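Local coordinates for Peptide/nickel transport system substrate-binding protein (Listeria monocytogenes serotype 1/2a, PDB 5KZT) that binds a peptide and probably hands it to a membrane transporter, as the substrate-binding protein OppA of an oligopeptide uptake system, at residues D29-D34 / T109-S114; Y115-I120 / P164-L169. One frame throughout, in Å; residues are numbered along the deposited sequence.

Interaction 1: residues D29-D34 / T109-S114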
loop_
_atom_site.group_PDB
_atom_site.type_symbol
_atom_site.label_atom_id
_atom_site.label_comp_id
_atom_site.label_asym_id
_atom_site.label_seq_id
_atom_site.Cartn_x
_atom_site.Cartn_y
_atom_site.Cartn_z
ATOM N N ASP A 29 -6.203 -1.617 12.312
ATOM C CA ASP A 29 -5.200 -1.647 13.371
ATOM C C ASP A 29 -3.970 -0.957 12.800
ATOM O O ASP A 29 -3.380 -1.469 11.858
ATOM C CB ASP A 29 -4.922 -3.119 13.749
ATOM C CG ASP A 29 -3.924 -3.270 14.912
ATOM O OD1 ASP A 29 -2.901 -2.560 14.895
ATOM O OD2 ASP A 29 -4.152 -4.122 15.818
ATOM N N SER A 30 -3.574 0.195 13.358
ATOM C CA SER A 30 -2.479 0.975 12.765
ATOM C C SER A 30 -1.140 0.221 12.740
ATOM O O SER A 30 -0.299 0.512 11.897
ATOM C CB SER A 30 -2.301 2.345 13.426
ATOM O OG SER A 30 -2.060 2.239 14.815
ATOM N N THR A 31 -0.952 -0.739 13.644
ATOM C CA THR A 31 0.247 -1.564 13.613
ATOM C C THR A 31 0.209 -2.630 12.522
ATOM O O THR A 31 1.209 -2.861 11.847
ATOM C CB THR A 31 0.485 -2.249 14.965
ATOM O OG1 THR A 31 0.482 -1.265 16.003
ATOM C CG2 THR A 31 1.826 -2.971 14.967
ATOM N N LYS A 32 -0.939 -3.287 12.370
ATOM C CA LYS A 32 -1.052 -4.484 11.552
ATOM C C LYS A 32 -1.505 -4.203 10.118
ATOM O O LYS A 32 -1.187 -4.994 9.220
ATOM C CB LYS A 32 -1.992 -5.500 12.207
ATOM C CG LYS A 32 -1.534 -6.001 13.559
ATOM C CD LYS A 32 -2.486 -7.061 14.085
ATOM C CE LYS A 32 -2.080 -7.483 15.470
ATOM N NZ LYS A 32 -3.047 -8.448 16.033
ATOM N N ALA A 33 -2.258 -3.119 9.904
ATOM C CA ALA A 33 -2.753 -2.759 8.575
ATOM C C ALA A 33 -1.606 -2.589 7.582
ATOM O O ALA A 33 -0.591 -1.942 7.884
ATOM C CB ALA A 33 -3.583 -1.479 8.621
ATOM N N ASP A 34 -1.771 -3.185 6.407
ATOM C CA ASP A 34 -0.798 -3.033 5.321
ATOM C C ASP A 34 -1.419 -2.770 3.953
ATOM O O ASP A 34 -0.735 -2.866 2.938
ATOM C CB ASP A 34 0.121 -4.264 5.245
ATOM C CG ASP A 34 -0.612 -5.549 4.896
ATOM O OD1 ASP A 34 -1.785 -5.540 4.443
ATOM O OD2 ASP A 34 0.035 -6.611 5.080
ATOM N N THR A 109 3.069 -10.088 17.748
ATOM C CA THR A 109 2.173 -9.307 16.928
ATOM C C THR A 109 2.139 -9.758 15.474
ATOM O O THR A 109 1.113 -9.618 14.820
ATOM C CB THR A 109 2.607 -7.829 16.955
ATOM O OG1 THR A 109 2.770 -7.420 18.315
ATOM C CG2 THR A 109 1.582 -6.928 16.274
ATOM N N ALA A 110 3.276 -10.238 14.963
ATOM C CA ALA A 110 3.393 -10.688 13.572
ATOM C C ALA A 110 2.889 -9.623 12.602
ATOM O O ALA A 110 2.117 -9.914 11.669
ATOM C CB ALA A 110 2.631 -12.000 13.374
ATOM N N ALA A 111 3.308 -8.387 12.840
ATOM C CA ALA A 111 2.913 -7.257 12.002
ATOM C C ALA A 111 3.706 -7.331 10.722
ATOM O O ALA A 111 4.939 -7.402 10.772
ATOM C CB ALA A 111 3.201 -5.950 12.704
ATOM N N THR A 112 3.025 -7.291 9.575
ATOM C CA THR A 112 3.730 -7.458 8.309
ATOM C C THR A 112 4.719 -6.334 8.042
ATOM O O THR A 112 5.707 -6.566 7.343
ATOM C CB THR A 112 2.787 -7.577 7.103
ATOM O OG1 THR A 112 1.953 -6.414 7.028
ATOM C CG2 THR A 112 1.941 -8.837 7.190
ATOM N N TYR A 113 4.486 -5.137 8.600
ATOM C CA TYR A 113 5.389 -4.001 8.389
ATOM C C TYR A 113 6.491 -3.907 9.449
ATOM O O TYR A 113 7.208 -2.907 9.530
ATOM C CB TYR A 113 4.589 -2.704 8.349
ATOM C CG TYR A 113 4.121 -2.241 6.989
ATOM C CD1 TYR A 113 5.013 -2.107 5.925
ATOM C CD2 TYR A 113 2.803 -1.850 6.793
ATOM C CE1 TYR A 113 4.604 -1.605 4.711
ATOM C CE2 TYR A 113 2.380 -1.369 5.577
ATOM C CZ TYR A 113 3.278 -1.243 4.535
ATOM O OH TYR A 113 2.854 -0.715 3.322
ATOM N N SER A 114 6.668 -4.954 10.247
ATOM C CA SER A 114 7.731 -4.934 11.253
ATOM C C SER A 114 9.119 -4.652 10.640
ATOM O O SER A 114 9.978 -4.070 11.302
ATOM C CB SER A 114 7.745 -6.227 12.057
ATOM O OG SER A 114 8.135 -7.304 11.244
HETATM O O HOH W 1 1.829 -4.319 9.523
HETATM O O HOH W 2 0.128 -7.312 9.862
#

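Interaction 2: residues Y115-I120 / P164-L169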
loop_
_atom_site.group_PDB
_atom_site.type_symbol
_atom_site.label_atom_id
_atom_site.label_comp_id
_atom_site.label_asym_id
_atom_site.label_seq_id
_atom_site.Cartn_x
_atom_site.Cartn_y
_atom_site.Cartn_z
ATOM N N TYR A 115 9.318 -5.041 9.375
ATOM C CA TYR A 115 10.586 -4.822 8.673
ATOM C C TYR A 115 10.965 -3.329 8.495
ATOM O O TYR A 115 12.139 -3.013 8.391
ATOM C CB TYR A 115 10.610 -5.560 7.331
ATOM C CG TYR A 115 9.701 -5.011 6.247
ATOM C CD1 TYR A 115 10.154 -4.034 5.355
ATOM C CD2 TYR A 115 8.406 -5.489 6.082
ATOM C CE1 TYR A 115 9.320 -3.533 4.358
ATOM C CE2 TYR A 115 7.584 -5.029 5.062
ATOM C CZ TYR A 115 8.046 -4.035 4.210
ATOM O OH TYR A 115 7.252 -3.560 3.198
ATOM N N LEU A 116 9.988 -2.425 8.508
ATOM C CA LEU A 116 10.280 -0.993 8.418
ATOM C C LEU A 116 11.101 -0.517 9.611
ATOM O O LEU A 116 11.843 0.471 9.519
ATOM C CB LEU A 116 8.993 -0.166 8.346
ATOM C CG LEU A 116 8.131 -0.333 7.095
ATOM C CD1 LEU A 116 6.892 0.526 7.203
ATOM C CD2 LEU A 116 8.904 -0.004 5.835
ATOM N N PHE A 117 10.977 -1.226 10.731
ATOM C CA PHE A 117 11.718 -0.882 11.933
ATOM C C PHE A 117 13.189 -1.318 11.911
ATOM O O PHE A 117 13.912 -1.048 12.867
ATOM C CB PHE A 117 10.993 -1.421 13.183
ATOM C CG PHE A 117 9.732 -0.698 13.475
ATOM C CD1 PHE A 117 8.576 -0.935 12.740
ATOM C CD2 PHE A 117 9.706 0.281 14.445
ATOM C CE1 PHE A 117 7.419 -0.215 12.980
ATOM C CE2 PHE A 117 8.554 0.979 14.707
ATOM C CZ PHE A 117 7.412 0.737 13.977
ATOM N N ASP A 118 13.638 -1.925 10.817
ATOM C CA ASP A 118 15.077 -2.092 10.540
ATOM C C ASP A 118 15.841 -0.768 10.627
ATOM O O ASP A 118 17.019 -0.770 10.919
ATOM C CB ASP A 118 15.303 -2.644 9.130
ATOM C CG ASP A 118 15.049 -4.127 9.011
ATOM O OD1 ASP A 118 14.825 -4.826 10.040
ATOM O OD2 ASP A 118 15.115 -4.621 7.842
ATOM N N ALA A 119 15.163 0.332 10.300
ATOM C CA ALA A 119 15.698 1.688 10.456
ATOM C C ALA A 119 15.995 2.078 11.913
ATOM O O ALA A 119 16.814 2.956 12.133
ATOM C CB ALA A 119 14.731 2.695 9.855
ATOM N N ILE A 120 15.320 1.433 12.885
ATOM C CA ILE A 120 15.459 1.737 14.317
ATOM C C ILE A 120 16.448 0.750 14.937
ATOM O O ILE A 120 16.468 -0.433 14.585
ATOM C CB ILE A 120 14.083 1.676 15.042
ATOM C CG1 ILE A 120 13.016 2.499 14.293
ATOM C CG2 ILE A 120 14.189 2.154 16.487
ATOM C CD1 ILE A 120 13.403 3.920 13.949
ATOM N N PRO A 164 1.582 4.971 9.191
ATOM C CA PRO A 164 0.777 4.494 10.328
ATOM C C PRO A 164 1.408 3.501 11.326
ATOM O O PRO A 164 1.086 3.560 12.504
ATOM C CB PRO A 164 -0.444 3.888 9.639
ATOM C CG PRO A 164 -0.651 4.824 8.512
ATOM C CD PRO A 164 0.750 5.028 7.974
ATOM N N THR A 165 2.318 2.646 10.873
ATOM C CA THR A 165 2.963 1.667 11.757
ATOM C C THR A 165 3.763 2.335 12.887
ATOM O O THR A 165 3.966 1.736 13.945
ATOM C CB THR A 165 3.888 0.698 10.975
ATOM O OG1 THR A 165 3.387 0.518 9.646
ATOM C CG2 THR A 165 3.987 -0.665 11.693
ATOM N N PHE A 166 4.196 3.569 12.656
ATOM C CA PHE A 166 4.947 4.374 13.615
ATOM C C PHE A 166 4.062 5.347 14.428
ATOM O O PHE A 166 4.575 6.123 15.214
ATOM C CB PHE A 166 6.026 5.169 12.863
ATOM C CG PHE A 166 7.095 4.309 12.267
ATOM C CD1 PHE A 166 6.869 3.586 11.109
ATOM C CD2 PHE A 166 8.341 4.204 12.883
ATOM C CE1 PHE A 166 7.885 2.772 10.573
ATOM C CE2 PHE A 166 9.348 3.399 12.334
ATOM C CZ PHE A 166 9.107 2.688 11.194
ATOM N N PHE A 167 2.740 5.290 14.259
ATOM C CA PHE A 167 1.825 6.091 15.074
ATOM C C PHE A 167 1.819 5.557 16.508
ATOM O O PHE A 167 2.039 4.369 16.706
ATOM C CB PHE A 167 0.406 6.022 14.510
ATOM C CG PHE A 167 0.202 6.766 13.206
ATOM C CD1 PHE A 167 1.252 7.394 12.519
ATOM C CD2 PHE A 167 -1.066 6.801 12.648
ATOM C CE1 PHE A 167 1.027 8.052 11.327
ATOM C CE2 PHE A 167 -1.300 7.467 11.458
ATOM C CZ PHE A 167 -0.259 8.092 10.792
ATOM N N PRO A 168 1.519 6.423 17.499
ATOM C CA PRO A 168 1.343 5.980 18.879
ATOM C C PRO A 168 0.048 5.197 19.094
ATOM O O PRO A 168 -0.883 5.281 18.279
ATOM C CB PRO A 168 1.328 7.286 19.659
ATOM C CG PRO A 168 0.723 8.268 18.708
ATOM C CD PRO A 168 1.155 7.844 17.331
ATOM N N LEU A 169 0.042 4.387 20.153
ATOM C CA LEU A 169 -1.141 3.670 20.614
ATOM C C LEU A 169 -1.257 3.807 22.125
ATOM O O LEU A 169 -0.249 3.882 22.831
ATOM C CB LEU A 169 -1.063 2.192 20.224
ATOM C CG LEU A 169 -1.209 1.921 18.726
ATOM C CD1 LEU A 169 -0.828 0.476 18.425
ATOM C CD2 LEU A 169 -2.627 2.228 18.246
#

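Interaction 1: residues D29-D34 / T109-S114
Thr112 and Asp34 join the two loops by a single direct hydrogen bond: Thr112 OG1 donates to Asp34 OD2 over 2.7 Å. In both, the polar branch sits between backbone N and carbonyl carbon (chi1 64° for Asp34 CG, 58° for Thr112 OG1), and the two side chains cross at about a right angle. The hydroxyl meets OD2 on the anti side, 24° out of the carboxylate plane; Gln445 NE2 is a second donor to the same oxygen. Tyr113 turns its CD2 edge to Ala33 O, which lies in the ring plane, while CE2 comes within 3.6 Å of Asp34 CA. Apolar contact continues through Thr31, whose CG2 packs 4.0 Å from Ala111 CB, and through Lys32, whose chain, extended beyond CG, crosses Thr109 obliquely and brings CE 3.8 Å from Thr109 CG2.

Two waters tie the backbones together. One donates to Thr31 O and accepts from Tyr113 N; the other donates to Lys32 O at 2.7 Å and accepts from Thr112 N at 2.9 Å. Within 29-34, Asp29 OD1 accepts from Thr31 N, closing an Asx turn, and from Lys32 N, while OD2 forms a salt bridge with Arg103 of helix 94-105.

The bound peptide reaches this junction: Tyr113 OH bonds to its backbone and to Asp428, and Asp34 makes backbone hydrogen bonds to it. Two donors on Asp34 OD2 would be expected to stabilise the carboxylate's negative charge, although an acidic peptide side chain packed on Asp34 would work against it. The direct bond and both waters hold together the loops carrying Asp34 and Tyr113, consistent with fixing these peptide-facing residues.

Interaction 2: residues Y115-I120 / P164-L169
Phe117 and Phe166 form an offset stack between a 3-10 segment that runs through 115-119 and the 3-10 turn 164-166, in loops of this family 5 solute-binding protein. The centroids are 4.0 Å apart and the planes deviate by 9°, evidence for nearly parallel faces. The side chains reach toward each other tip to tip, so that the overlap involves the outer halves of the rings.

Phe117 can be followed outward. From CB, CG is set anti to the carbonyl carbon (chi1 -70°), and the ring beyond it lies against Phe166. CG and CD1 lie near Phe166 CZ, and CD2 faces CE2 of the same ring. Further out, CE1 meets Thr165 CG2 at 3.7 Å, and CE2 makes the closest ring-to-ring approach, 3.5 Å from Phe166 CE2. At the tip, CZ stands over the centre of the Phe166 ring, 3.6 Å above its plane, and has Thr165 O at the edge of its own ring.

Neighbouring groups border the Phe166 rim: Leu116 CB lies 3.8 Å from Phe166 CE1, Leu116 O is in plane at the ring edge, and Ile120 CG1 approaches CE2 more loosely. Trp101 of helix 94-105 packs edge-to-face with both phenylalanines, and its NE1 donates to Phe166 O, so the helix meets the stack through ring packing and a hydrogen bond. All five touching residues are buried, and mainly aromatic and apolar packing joins the loop before helix 123-127 to the one before helix 171-177.

The overlap is reciprocal: Phe166 CZ sits over the centre of the Phe117 ring, 3.7 Å above its plane.

Interactions 1 and 2 are consecutive along the chain, since 109-114 runs directly into 115-120, and their centres lie about 9 Å apart. They also touch through space. Leu169 packs on the 29-34 loop, with CD1 3.3 Å from Thr31 OG1, while Thr165 bridges the pair: its CG2 is 3.5 Å from Thr31 O and its OG1 is 3.7 Å from Tyr113 CB. Interaction 1, partly buried and hydrated, reaches the bound peptide through Asp34 and Tyr113; interaction 2 is buried and largely apolar. Helix 94-105 serves both, contributing Arg103 to the first and Trp101 to the second.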